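Local coordinates for enoyl-acyl carrier protein reductase (Uncultured bacterium, PDB 6KIA) that probably reduces the enoyl double bond of acyl-carrier-protein-linked fatty acid intermediates with NADH, and is associated with triclosan resistance, at residues V234-I246 / T256-E270. Residues are numbered along the deposited sequence; the frame is centred on the assembly and turned at random.
With NAI (1,4-dihydronicotinamide adenine dinucleotide), chain D.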
# COMPACT_ATOMS: atom_id res chain seq x y z
N VAL A 234 18.99 -12.01 -5.64
CA VAL A 234 17.63 -11.63 -6.00
C VAL A 234 16.82 -11.31 -4.75
O VAL A 234 16.86 -12.05 -3.75
CB VAL A 234 16.93 -12.74 -6.81
CG1 VAL A 234 15.46 -12.38 -7.09
CG2 VAL A 234 17.69 -12.98 -8.09
N ARG A 235 16.08 -10.21 -4.80
CA ARG A 235 15.25 -9.77 -3.70
C ARG A 235 13.83 -9.44 -4.19
O ARG A 235 13.64 -8.96 -5.32
CB ARG A 235 15.86 -8.53 -3.05
CG ARG A 235 17.27 -8.70 -2.53
CD ARG A 235 17.34 -9.69 -1.39
NE ARG A 235 18.69 -9.74 -0.83
CZ ARG A 235 19.60 -10.64 -1.18
NH1 ARG A 235 19.29 -11.57 -2.05
NH2 ARG A 235 20.81 -10.61 -0.63
N TYR A 236 12.85 -9.71 -3.34
CA TYR A 236 11.45 -9.29 -3.56
C TYR A 236 11.01 -8.45 -2.39
O TYR A 236 11.31 -8.80 -1.24
CB TYR A 236 10.51 -10.48 -3.70
CG TYR A 236 10.91 -11.41 -4.82
CD1 TYR A 236 11.88 -12.39 -4.61
CD2 TYR A 236 10.36 -11.29 -6.09
CE1 TYR A 236 12.28 -13.23 -5.64
CE2 TYR A 236 10.75 -12.14 -7.12
CZ TYR A 236 11.71 -13.09 -6.88
OH TYR A 236 12.10 -13.95 -7.89
N SER A 237 10.35 -7.33 -2.66
CA SER A 237 9.78 -6.53 -1.58
C SER A 237 8.30 -6.32 -1.89
O SER A 237 7.89 -6.40 -3.06
CB SER A 237 10.50 -5.18 -1.45
OG SER A 237 10.25 -4.37 -2.59
N ALA A 238 7.50 -6.09 -0.85
CA ALA A 238 6.11 -5.71 -1.03
C ALA A 238 5.77 -4.69 0.04
O ALA A 238 6.38 -4.68 1.11
CB ALA A 238 5.17 -6.93 -0.93
N TYR A 239 4.80 -3.85 -0.25
CA TYR A 239 4.31 -2.88 0.73
C TYR A 239 3.12 -3.50 1.45
O TYR A 239 2.11 -3.80 0.83
CB TYR A 239 3.90 -1.57 0.06
CG TYR A 239 5.06 -0.74 -0.44
CD1 TYR A 239 5.69 0.20 0.39
CD2 TYR A 239 5.54 -0.89 -1.75
CE1 TYR A 239 6.75 0.95 -0.06
CE2 TYR A 239 6.61 -0.13 -2.20
CZ TYR A 239 7.19 0.78 -1.36
OH TYR A 239 8.26 1.53 -1.80
N GLY A 240 3.26 -3.71 2.75
CA GLY A 240 2.17 -4.27 3.51
C GLY A 240 1.53 -3.20 4.34
O GLY A 240 2.13 -2.15 4.57
N TYR A 241 0.29 -3.44 4.78
CA TYR A 241 -0.26 -2.65 5.89
C TYR A 241 -0.81 -3.63 6.92
O TYR A 241 -1.55 -4.54 6.57
CB TYR A 241 -1.36 -1.69 5.46
CG TYR A 241 -1.89 -0.92 6.66
CD1 TYR A 241 -1.09 0.02 7.30
CD2 TYR A 241 -3.16 -1.18 7.18
CE1 TYR A 241 -1.53 0.70 8.41
CE2 TYR A 241 -3.62 -0.49 8.29
CZ TYR A 241 -2.81 0.45 8.90
OH TYR A 241 -3.24 1.14 10.02
N HIS A 242 -0.38 -3.46 8.18
CA HIS A 242 -0.84 -4.35 9.25
C HIS A 242 -0.79 -3.58 10.55
O HIS A 242 -0.28 -4.08 11.57
CB HIS A 242 0.02 -5.62 9.31
CG HIS A 242 -0.63 -6.75 10.05
ND1 HIS A 242 -0.26 -8.07 9.86
CD2 HIS A 242 -1.62 -6.77 10.97
CE1 HIS A 242 -1.02 -8.85 10.62
NE2 HIS A 242 -1.84 -8.08 11.31
N GLY A 243 -1.22 -2.33 10.49
CA GLY A 243 -1.11 -1.44 11.64
C GLY A 243 0.30 -0.94 11.84
O GLY A 243 1.27 -1.48 11.28
N THR A 244 0.45 0.08 12.68
CA THR A 244 1.73 0.76 12.84
C THR A 244 1.96 1.22 14.29
O THR A 244 1.02 1.65 14.95
CB THR A 244 1.77 1.99 11.90
OG1 THR A 244 1.58 1.56 10.55
CG2 THR A 244 3.09 2.77 12.04
N GLU A 245 3.20 1.12 14.79
CA GLU A 245 3.49 1.66 16.12
C GLU A 245 3.73 3.15 16.05
O GLU A 245 4.58 3.66 15.27
CB GLU A 245 4.71 0.98 16.74
CG GLU A 245 4.56 -0.50 16.96
CD GLU A 245 5.78 -1.14 17.59
OE1 GLU A 245 6.87 -1.04 17.00
OE2 GLU A 245 5.67 -1.75 18.68
N ILE A 246 2.98 3.87 16.86
CA ILE A 246 3.10 5.31 16.91
C ILE A 246 3.19 5.74 18.38
O ILE A 246 2.79 4.97 19.25
CB ILE A 246 1.91 5.99 16.21
CG1 ILE A 246 0.62 5.90 17.06
CG2 ILE A 246 1.71 5.45 14.79
CD1 ILE A 246 -0.61 6.54 16.40
N THR A 256 -3.96 0.90 14.63
CA THR A 256 -4.40 0.69 13.25
C THR A 256 -5.54 1.62 12.89
O THR A 256 -6.25 2.09 13.78
CB THR A 256 -4.86 -0.76 13.02
OG1 THR A 256 -5.15 -0.97 11.62
CG2 THR A 256 -6.13 -1.07 13.84
N TYR A 257 -5.73 1.85 11.60
CA TYR A 257 -7.00 2.35 11.07
C TYR A 257 -8.00 1.19 11.08
O TYR A 257 -7.65 0.07 10.70
CB TYR A 257 -6.82 2.88 9.64
CG TYR A 257 -8.14 3.08 8.91
CD1 TYR A 257 -8.86 4.26 9.07
CD2 TYR A 257 -8.66 2.09 8.08
CE1 TYR A 257 -10.08 4.45 8.42
CE2 TYR A 257 -9.86 2.27 7.43
CZ TYR A 257 -10.57 3.46 7.60
OH TYR A 257 -11.77 3.61 6.93
N THR A 258 -9.23 1.47 11.49
CA THR A 258 -10.34 0.50 11.45
C THR A 258 -11.49 1.14 10.65
O THR A 258 -11.79 2.32 10.85
CB THR A 258 -10.79 0.11 12.89
OG1 THR A 258 -9.71 -0.47 13.62
CG2 THR A 258 -11.96 -0.90 12.87
N SER A 259 -12.13 0.41 9.73
CA SER A 259 -11.87 -1.01 9.51
C SER A 259 -11.16 -1.21 8.16
O SER A 259 -11.65 -0.80 7.10
CB SER A 259 -13.21 -1.78 9.57
OG SER A 259 -13.10 -3.10 9.10
N TYR A 260 -9.99 -1.85 8.21
CA TYR A 260 -9.17 -1.99 7.01
C TYR A 260 -9.59 -3.22 6.21
O TYR A 260 -9.20 -4.34 6.52
CB TYR A 260 -7.70 -2.06 7.41
CG TYR A 260 -6.76 -2.09 6.27
CD1 TYR A 260 -6.48 -0.94 5.54
CD2 TYR A 260 -6.12 -3.27 5.91
CE1 TYR A 260 -5.58 -0.97 4.47
CE2 TYR A 260 -5.23 -3.30 4.85
CZ TYR A 260 -4.97 -2.15 4.14
OH TYR A 260 -4.08 -2.21 3.08
N THR A 261 -10.37 -2.99 5.16
CA THR A 261 -11.05 -4.06 4.44
C THR A 261 -10.08 -4.97 3.69
O THR A 261 -10.42 -6.10 3.38
CB THR A 261 -12.08 -3.47 3.48
OG1 THR A 261 -11.42 -2.63 2.53
CG2 THR A 261 -13.04 -2.63 4.28
N GLN A 262 -8.88 -4.46 3.41
CA GLN A 262 -7.85 -5.22 2.69
C GLN A 262 -7.03 -6.08 3.66
O GLN A 262 -6.03 -6.71 3.28
CB GLN A 262 -6.91 -4.24 1.97
CG GLN A 262 -7.49 -3.63 0.70
CD GLN A 262 -7.33 -4.47 -0.56
OE1 GLN A 262 -6.78 -5.58 -0.55
NE2 GLN A 262 -7.82 -3.92 -1.66
N GLY A 263 -7.46 -6.12 4.93
CA GLY A 263 -6.68 -6.75 5.98
C GLY A 263 -6.41 -8.23 5.78
O GLY A 263 -5.29 -8.71 5.96
N LYS A 264 -7.45 -8.97 5.43
CA LYS A 264 -7.29 -10.39 5.12
C LYS A 264 -6.29 -10.63 3.98
O LYS A 264 -5.46 -11.55 4.05
CB LYS A 264 -8.65 -11.00 4.77
CG LYS A 264 -9.59 -11.13 5.96
CD LYS A 264 -9.04 -12.17 6.93
CE LYS A 264 -9.94 -12.35 8.16
NZ LYS A 264 -9.31 -13.31 9.11
N ALA A 265 -6.38 -9.82 2.93
CA ALA A 265 -5.47 -9.97 1.79
C ALA A 265 -4.04 -9.61 2.20
O ALA A 265 -3.09 -10.25 1.75
CB ALA A 265 -5.92 -9.09 0.62
N LYS A 266 -3.88 -8.60 3.06
CA LYS A 266 -2.52 -8.24 3.50
C LYS A 266 -1.92 -9.37 4.36
O LYS A 266 -0.71 -9.57 4.36
CB LYS A 266 -2.51 -6.92 4.27
CG LYS A 266 -2.75 -5.67 3.38
CD LYS A 266 -1.62 -5.54 2.34
CE LYS A 266 -1.71 -4.20 1.60
NZ LYS A 266 -0.69 -4.02 0.52
N MET A 267 -2.75 -10.09 5.12
CA MET A 267 -2.18 -11.20 5.90
C MET A 267 -1.86 -12.39 4.99
O MET A 267 -0.90 -13.15 5.24
CB MET A 267 -3.11 -11.59 7.05
CG MET A 267 -3.03 -10.56 8.16
SD MET A 267 -4.06 -10.97 9.61
CE MET A 267 -5.69 -10.79 8.92
N ARG A 268 -2.61 -12.53 3.91
CA ARG A 268 -2.28 -13.56 2.94
C ARG A 268 -0.96 -13.22 2.22
O ARG A 268 -0.13 -14.10 1.96
CB ARG A 268 -3.41 -13.72 1.92
CG ARG A 268 -3.19 -14.86 0.94
CD ARG A 268 -4.39 -15.02 0.01
NE ARG A 268 -4.21 -16.17 -0.86
CZ ARG A 268 -4.54 -17.42 -0.54
NH1 ARG A 268 -5.12 -17.68 0.63
NH2 ARG A 268 -4.31 -18.40 -1.40
N LEU A 269 -0.76 -11.94 1.95
CA LEU A 269 0.50 -11.45 1.40
C LEU A 269 1.68 -11.81 2.29
O LEU A 269 2.72 -12.31 1.82
CB LEU A 269 0.42 -9.93 1.20
CG LEU A 269 1.67 -9.21 0.69
CD1 LEU A 269 1.89 -9.54 -0.79
CD2 LEU A 269 1.54 -7.70 0.92
N GLU A 270 1.52 -11.55 3.59
CA GLU A 270 2.54 -11.95 4.57
C GLU A 270 2.82 -13.45 4.51
O GLU A 270 3.98 -13.87 4.49
CB GLU A 270 2.10 -11.56 5.97
CG GLU A 270 2.07 -10.07 6.20
CD GLU A 270 1.42 -9.70 7.50
OE1 GLU A 270 0.71 -10.55 8.09
OE2 GLU A 270 1.57 -8.54 7.92
PA NAI D . -1.08 3.93 -5.21
O1A NAI D . -0.04 4.91 -5.67
O2A NAI D . -2.49 4.14 -5.71
O5B NAI D . -0.53 2.48 -5.58
C5B NAI D . -1.45 1.45 -5.88
C4B NAI D . -0.57 0.40 -6.63
O4B NAI D . -1.51 -0.82 -6.86
C3B NAI D . -0.18 0.81 -7.79
O3B NAI D . 1.21 0.38 -8.09
C2B NAI D . -1.24 0.12 -8.86
O2B NAI D . -0.64 0.13 -10.21
C1B NAI D . -1.44 -1.05 -8.37
N9A NAI D . -2.80 -1.55 -8.68
C8A NAI D . -4.04 -1.18 -8.32
N7A NAI D . -4.90 -2.00 -8.92
C5A NAI D . -4.19 -2.89 -9.65
C6A NAI D . -4.67 -3.92 -10.44
N6A NAI D . -5.98 -4.40 -10.76
N1A NAI D . -3.77 -4.69 -11.08
C2A NAI D . -2.43 -4.43 -10.96
N3A NAI D . -1.96 -3.40 -10.17
C4A NAI D . -2.88 -2.62 -9.51
O3 NAI D . -1.20 3.92 -3.56
PN NAI D . -0.18 3.32 -2.46
O1N NAI D . 1.18 3.93 -2.61
O2N NAI D . -0.86 3.66 -1.14
O5D NAI D . -0.12 1.74 -2.69
C5D NAI D . 1.11 1.07 -2.90
C4D NAI D . 1.22 -0.05 -1.85
O4D NAI D . 1.39 0.49 -0.66
C3D NAI D . -0.09 -0.83 -1.76
O3D NAI D . 0.12 -2.21 -1.77
C2D NAI D . -0.60 -0.41 -0.36
O2D NAI D . -1.58 -1.40 0.12
C1D NAI D . 0.49 -0.31 0.36
N1N NAI D . 0.32 0.48 1.57
C2N NAI D . -0.36 1.67 1.58
C3N NAI D . -0.55 2.37 2.78
C7N NAI D . -1.27 3.71 2.82
O7N NAI D . -1.70 4.16 3.87
N7N NAI D . -1.42 4.44 1.61
C4N NAI D . -0.04 1.89 3.98
C5N NAI D . 0.70 0.70 3.96
C6N NAI D . 0.87 0.00 2.75
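In the NADH site of this Rossmann-type reductase, the C-terminal end of strand 234-240 meets the first turns of helix 263-278 beside the nicotinamide ribose, where K266, the Y241–Y260 pair and the H242–E270 bond carry the contact. The K266 chain bends at its second torsion (chi2 -62°) and passes Y241 O and N before NZ donates to Y239 O at 2.8 Å. The same NZ also donates to both ribose hydroxyl oxygens, to NAI O2D at 2.8 Å and to NAI O3D at 3.0 Å. Y241 presents its CD2 edge over the centre of one Y260 face, an edge-to-face pair with planes 60° apart; Y241 CB lies 3.5 Å from NAI C5N. At the far end of the ring, Y241 OH accepts a nearly straight bond from Y257 N (3.0 Å, 167°) and is also hydrogen-bonded to E290. Further along, H242 ND1 donates in its ring plane to the syn lone pair of E270 OE2 at 2.7 Å, while M267 CG and SD lie obliquely against the imidazole. L269 CD2 packs on A238 CB. Three bonds thus fix K266 NZ between strand and ribose, tying the nicotinamide end of NADH to the strand end.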